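Local coordinates for protein alpha-Amylase (PDB 2B5D) that belongs to glycoside hydrolase family 57, joining an incomplete alpha/beta barrel of largely parallel strands to a C-terminal region rich in helices, at residues 156-161 and 521-526; 161-166 and 194-199. All coordinates share one frame; numbering follows the deposited sequence.

How the contacts relate
Helix 156-174 carries both contacts, and Ala161 is shared by the two segments taken from it. In contact 1 its first turns meet the C-terminal tail at 521-526; in contact 2 the following turn meets the end of helix 192-198. The two centres lie about 9 Å apart, on the same side of the chain's centre, and contact 2 is nested inside the long loop of chain that contact 1 closes. A probable hydrogen bond from Arg525 NH2 to Thr164 OG1, 2.5 Å long, joins them directly. Asn160 adds a second junction, its CG standing 3.5 Å from Tyr195 CD2. Through these junctions helix 156-174 links the tail to helix 192-198.

Contact 1 of 2, residues 156-161 and 521-526; sequences PEVVNA and RVMARD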
loop_
_atom_site.group_PDB
_atom_site.type_symbol
_atom_site.label_atom_id
_atom_site.label_comp_id
_atom_site.label_asym_id
_atom_site.label_seq_id
_atom_site.Cartn_x
_atom_site.Cartn_y
_atom_site.Cartn_z
ATOM N N PRO A 156 -9.679 35.740 5.116
ATOM C CA PRO A 156 -8.857 36.710 5.837
ATOM C C PRO A 156 -8.827 36.462 7.329
ATOM O O PRO A 156 -7.796 36.720 7.948
ATOM C CB PRO A 156 -9.537 38.047 5.574
ATOM C CG PRO A 156 -10.632 37.852 4.590
ATOM C CD PRO A 156 -10.622 36.390 4.173
ATOM N N GLU A 157 -9.923 35.955 7.913
ATOM C CA GLU A 157 -9.935 35.631 9.352
ATOM C C GLU A 157 -8.851 34.603 9.716
ATOM O O GLU A 157 -8.167 34.725 10.761
ATOM C CB GLU A 157 -11.322 35.098 9.812
ATOM C CG GLU A 157 -12.566 36.009 9.546
ATOM C CD GLU A 157 -13.011 35.954 8.104
ATOM O OE1 GLU A 157 -14.100 36.452 7.818
ATOM O OE2 GLU A 157 -12.274 35.427 7.217
ATOM N N VAL A 158 -8.694 33.564 8.887
ATOM C CA VAL A 158 -7.711 32.519 9.233
ATOM C C VAL A 158 -6.283 33.005 8.962
ATOM O O VAL A 158 -5.343 32.826 9.773
ATOM C CB VAL A 158 -8.104 31.065 8.631
ATOM C CG1 VAL A 158 -7.766 30.942 7.156
ATOM C CG2 VAL A 158 -7.478 29.913 9.497
ATOM N N VAL A 159 -6.151 33.732 7.875
ATOM C CA VAL A 159 -4.880 34.404 7.573
ATOM C C VAL A 159 -4.356 35.290 8.703
ATOM O O VAL A 159 -3.204 35.138 9.144
ATOM C CB VAL A 159 -4.966 35.167 6.267
ATOM C CG1 VAL A 159 -3.647 35.963 6.001
ATOM C CG2 VAL A 159 -5.273 34.207 5.089
ATOM N N ASN A 160 -5.207 36.216 9.188
ATOM C CA ASN A 160 -4.796 37.219 10.173
ATOM C C ASN A 160 -4.579 36.529 11.534
ATOM O O ASN A 160 -3.671 36.884 12.306
ATOM C CB ASN A 160 -5.858 38.370 10.165
ATOM C CG ASN A 160 -5.498 39.574 11.093
ATOM O OD1 ASN A 160 -4.353 39.777 11.461
ATOM N ND2 ASN A 160 -6.511 40.342 11.488
ATOM N N ALA A 161 -5.413 35.527 11.840
ATOM C CA ALA A 161 -5.242 34.688 13.035
ATOM C C ALA A 161 -3.972 33.871 12.973
ATOM O O ALA A 161 -3.205 33.803 13.991
ATOM C CB ALA A 161 -6.439 33.751 13.194
ATOM N N ARG A 521 -11.195 33.439 20.154
ATOM C CA ARG A 521 -11.811 34.725 19.764
ATOM C C ARG A 521 -11.060 35.516 18.682
ATOM O O ARG A 521 -11.725 36.265 17.887
ATOM C CB ARG A 521 -12.265 35.544 20.986
ATOM C CG ARG A 521 -13.668 35.063 21.513
ATOM C CD ARG A 521 -14.095 35.666 22.867
ATOM N NE ARG A 521 -13.278 35.156 23.960
ATOM C CZ ARG A 521 -13.667 34.249 24.857
ATOM N NH1 ARG A 521 -14.903 33.780 24.874
ATOM N NH2 ARG A 521 -12.826 33.845 25.792
ATOM N N VAL A 522 -9.738 35.246 18.530
ATOM C CA VAL A 522 -9.020 35.687 17.299
ATOM C C VAL A 522 -9.828 35.490 16.032
ATOM O O VAL A 522 -9.701 36.268 15.073
ATOM C CB VAL A 522 -7.618 35.007 16.996
ATOM C CG1 VAL A 522 -6.447 35.782 17.595
ATOM C CG2 VAL A 522 -7.578 33.479 17.259
ATOM N N MET A 523 -10.674 34.470 15.988
ATOM C CA MET A 523 -11.406 34.162 14.717
ATOM C C MET A 523 -12.652 34.983 14.529
ATOM O O MET A 523 -13.317 34.925 13.482
ATOM C CB MET A 523 -11.748 32.678 14.619
ATOM C CG MET A 523 -10.491 31.765 14.519
ATOM S SD MET A 523 -9.601 32.044 12.968
ATOM C CE MET A 523 -10.773 31.562 11.658
ATOM N N ALA A 524 -13.004 35.743 15.553
ATOM C CA ALA A 524 -14.222 36.548 15.436
ATOM C C ALA A 524 -13.947 38.021 15.032
ATOM O O ALA A 524 -14.902 38.813 14.920
ATOM C CB ALA A 524 -15.042 36.472 16.747
ATOM N N ARG A 525 -12.667 38.390 14.844
ATOM C CA ARG A 525 -12.289 39.783 14.532
ATOM C C ARG A 525 -12.698 40.205 13.151
ATOM O O ARG A 525 -12.951 39.359 12.305
ATOM C CB ARG A 525 -10.821 40.034 14.690
ATOM C CG ARG A 525 -10.268 39.700 16.012
ATOM C CD ARG A 525 -9.118 38.894 15.575
ATOM N NE ARG A 525 -7.823 39.480 15.759
ATOM C CZ ARG A 525 -6.699 39.055 15.161
ATOM N NH1 ARG A 525 -6.676 38.050 14.268
ATOM N NH2 ARG A 525 -5.583 39.668 15.495
ATOM N N ASP A 526 -12.811 41.515 12.930
ATOM C CA ASP A 526 -13.123 41.998 11.573
ATOM C C ASP A 526 -11.934 41.826 10.640
ATOM O O ASP A 526 -10.777 41.628 11.078
ATOM C CB ASP A 526 -13.593 43.472 11.503
ATOM C CG ASP A 526 -14.522 43.717 10.270
ATOM O OD1 ASP A 526 -15.084 42.665 9.744
ATOM O OD2 ASP A 526 -14.683 44.915 9.827
HETATM O O HOH W 1 -8.658 36.766 12.602
#
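Met523 sets its sulfur and methyl against the first turns of helix 156-174, making the tight part of the contact with Ala161 and Val158. Its chain bends at chi2 (-66°), which places SD, and at chi3 (-63°), which places CE; SD lies 3.6 Å from Ala161 CB and CE 4.1 Å from Val158 CB. Glu157 CB also meets Met523 CE, at 4.0 Å, and Val522 CB faces Ala161 CB. Leu453 of helix 443-458 and Ile431 of helix 418-436 also touch the Met523 side chain. No direct hydrogen bond crosses here; one water does the work, donating to Glu157 O (2.8 Å) and Val522 O (2.7 Å) and accepting from Arg525 NH1 (2.9 Å). The Arg525 guanidinium has the Asn160 amide over one face, the two planes 17° apart, and Val522 CG1 over the other; the water lies in its plane at the edge, and NH2 probably bonds to Thr164, beyond this contact. The other flank is looser: the Glu157 carboxylate leads away from the tail, Asp526 is exposed, and Glu157 OE1 and Asp526 OD1, of like charge, stay 6.6 Å apart. The arrangement is a C-terminal tail docked, partly through water, on a helix of the family 57 barrel domain.

Contact 2 of 2, residues 161-166 and 194-199; sequences AQITVG and LYLAQN
Ile163 and Asn199 bury the most surface here, with Thr164 beside them, where two neighbouring helices of the family 57 alpha/beta barrel meet. Helix 156-174 is the crossover between parallel strands 137-142 and 180-182, helix 192-198 that between 180-182 and 203-206, so the contact joins successive beta-alpha-beta units. Ile163 directs its CB toward segment 194-199, and both branches make contact there. CG2, anti to the backbone N, rests against Asn199, 3.4 Å from its CG and 3.7 Å from its CB. CG1, anti to the carbonyl carbon (chi1 -68°), leads to CD1, and Ile163 crosses Tyr195 and Leu196 at about a right angle. Asn199 is the first residue to leave helical geometry; its CB points toward segment 161-166, and the side chain crosses Ile163 obliquely and Thr164 at about a right angle. The backbone N of Asn199 holds on to the last turn by weak bonds to Tyr195 O and Leu196 O. Thr164 turns OG1 to within 3.6 Å of Asn199 CG; the hydroxyl is hydrogen-bonded to Asn160 O, one turn back in its own helix, and probably to Arg525 of the C-terminal tail. The Tyr195 ring runs away toward Pro156 and Asn160, and its contribution is the base of the side chain: Ile163 CD1 sits 4.0 Å from Tyr195 CB and equally far from Leu196 CD1.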
loop_
_atom_site.group_PDB
_atom_site.type_symbol
_atom_site.label_atom_id
_atom_site.label_comp_id
_atom_site.label_asym_id
_atom_site.label_seq_id
_atom_site.Cartn_x
_atom_site.Cartn_y
_atom_site.Cartn_z
ATOM N N ALA A 161 -5.413 35.527 11.840
ATOM C CA ALA A 161 -5.242 34.688 13.035
ATOM C C ALA A 161 -3.972 33.871 12.973
ATOM O O ALA A 161 -3.205 33.803 13.991
ATOM C CB ALA A 161 -6.439 33.751 13.194
ATOM N N GLN A 162 -3.699 33.248 11.815
ATOM C CA GLN A 162 -2.319 32.731 11.606
ATOM C C GLN A 162 -1.234 33.701 12.005
ATOM O O GLN A 162 -0.323 33.351 12.768
ATOM C CB GLN A 162 -2.080 32.249 10.172
ATOM C CG GLN A 162 -2.639 30.872 9.891
ATOM C CD GLN A 162 -1.737 29.744 10.367
ATOM O OE1 GLN A 162 -0.489 29.866 10.350
ATOM N NE2 GLN A 162 -2.367 28.589 10.757
ATOM N N ILE A 163 -1.321 34.945 11.531
ATOM C CA ILE A 163 -0.299 35.982 11.905
ATOM C C ILE A 163 -0.279 36.326 13.379
ATOM O O ILE A 163 0.807 36.292 14.021
ATOM C CB ILE A 163 -0.513 37.305 11.087
ATOM C CG1 ILE A 163 -0.175 37.046 9.605
ATOM C CG2 ILE A 163 0.325 38.443 11.663
ATOM C CD1 ILE A 163 -1.068 37.762 8.658
ATOM N N THR A 164 -1.469 36.692 13.931
ATOM C CA THR A 164 -1.537 37.113 15.327
ATOM C C THR A 164 -1.102 36.082 16.296
ATOM O O THR A 164 -0.444 36.396 17.316
ATOM C CB THR A 164 -3.011 37.539 15.744
ATOM O OG1 THR A 164 -3.432 38.625 14.917
ATOM C CG2 THR A 164 -3.061 37.946 17.156
ATOM N N VAL A 165 -1.521 34.833 16.046
ATOM C CA VAL A 165 -1.114 33.750 16.921
ATOM C C VAL A 165 0.407 33.552 16.945
ATOM O O VAL A 165 0.995 33.425 18.028
ATOM C CB VAL A 165 -1.950 32.458 16.692
ATOM C CG1 VAL A 165 -1.408 31.281 17.536
ATOM C CG2 VAL A 165 -3.437 32.722 17.078
ATOM N N GLY A 166 1.045 33.603 15.771
ATOM C CA GLY A 166 2.503 33.603 15.707
ATOM C C GLY A 166 3.144 34.725 16.498
ATOM O O GLY A 166 4.101 34.500 17.269
ATOM N N LEU A 194 -1.076 44.841 4.761
ATOM C CA LEU A 194 -2.065 45.470 5.705
ATOM C C LEU A 194 -2.229 44.759 7.074
ATOM O O LEU A 194 -2.062 45.394 8.136
ATOM C CB LEU A 194 -3.382 45.580 4.992
ATOM C CG LEU A 194 -3.587 46.745 4.028
ATOM C CD1 LEU A 194 -2.571 47.869 4.005
ATOM C CD2 LEU A 194 -4.103 46.325 2.672
ATOM N N TYR A 195 -2.407 43.417 7.034
ATOM C CA TYR A 195 -2.565 42.588 8.240
ATOM C C TYR A 195 -1.308 42.556 9.029
ATOM O O TYR A 195 -1.329 42.407 10.256
ATOM C CB TYR A 195 -3.021 41.154 7.891
ATOM C CG TYR A 195 -4.430 41.101 7.365
ATOM C CD1 TYR A 195 -4.685 40.694 6.061
ATOM C CD2 TYR A 195 -5.530 41.505 8.159
ATOM C CE1 TYR A 195 -5.992 40.703 5.544
ATOM C CE2 TYR A 195 -6.859 41.465 7.641
ATOM C CZ TYR A 195 -7.065 41.088 6.364
ATOM O OH TYR A 195 -8.341 41.081 5.841
ATOM N N LEU A 196 -0.193 42.699 8.338
ATOM C CA LEU A 196 1.104 42.707 9.006
ATOM C C LEU A 196 1.240 44.003 9.741
ATOM O O LEU A 196 1.757 44.035 10.867
ATOM C CB LEU A 196 2.277 42.546 7.979
ATOM C CG LEU A 196 2.975 41.207 7.613
ATOM C CD1 LEU A 196 2.310 39.941 8.266
ATOM C CD2 LEU A 196 3.383 41.004 6.055
ATOM N N ALA A 197 0.846 45.085 9.065
ATOM C CA ALA A 197 0.774 46.430 9.682
ATOM C C ALA A 197 -0.190 46.368 10.868
ATOM O O ALA A 197 0.211 46.659 12.030
ATOM C CB ALA A 197 0.362 47.535 8.631
ATOM N N GLN A 198 -1.406 45.863 10.660
ATOM C CA GLN A 198 -2.298 45.712 11.856
ATOM C C GLN A 198 -1.677 44.948 13.004
ATOM O O GLN A 198 -1.996 45.187 14.190
ATOM C CB GLN A 198 -3.655 45.159 11.508
ATOM C CG GLN A 198 -4.277 45.830 10.272
ATOM C CD GLN A 198 -5.384 45.000 9.773
ATOM O OE1 GLN A 198 -5.884 45.143 8.630
ATOM N NE2 GLN A 198 -5.788 44.079 10.624
ATOM N N ASN A 199 -0.731 44.061 12.697
ATOM C CA ASN A 199 -0.145 43.198 13.741
ATOM C C ASN A 199 1.142 43.761 14.273
ATOM O O ASN A 199 1.857 43.102 15.054
ATOM C CB ASN A 199 0.036 41.766 13.217
ATOM C CG ASN A 199 -1.218 40.920 13.316
ATOM O OD1 ASN A 199 -1.931 40.692 12.324
ATOM N ND2 ASN A 199 -1.480 40.413 14.504
#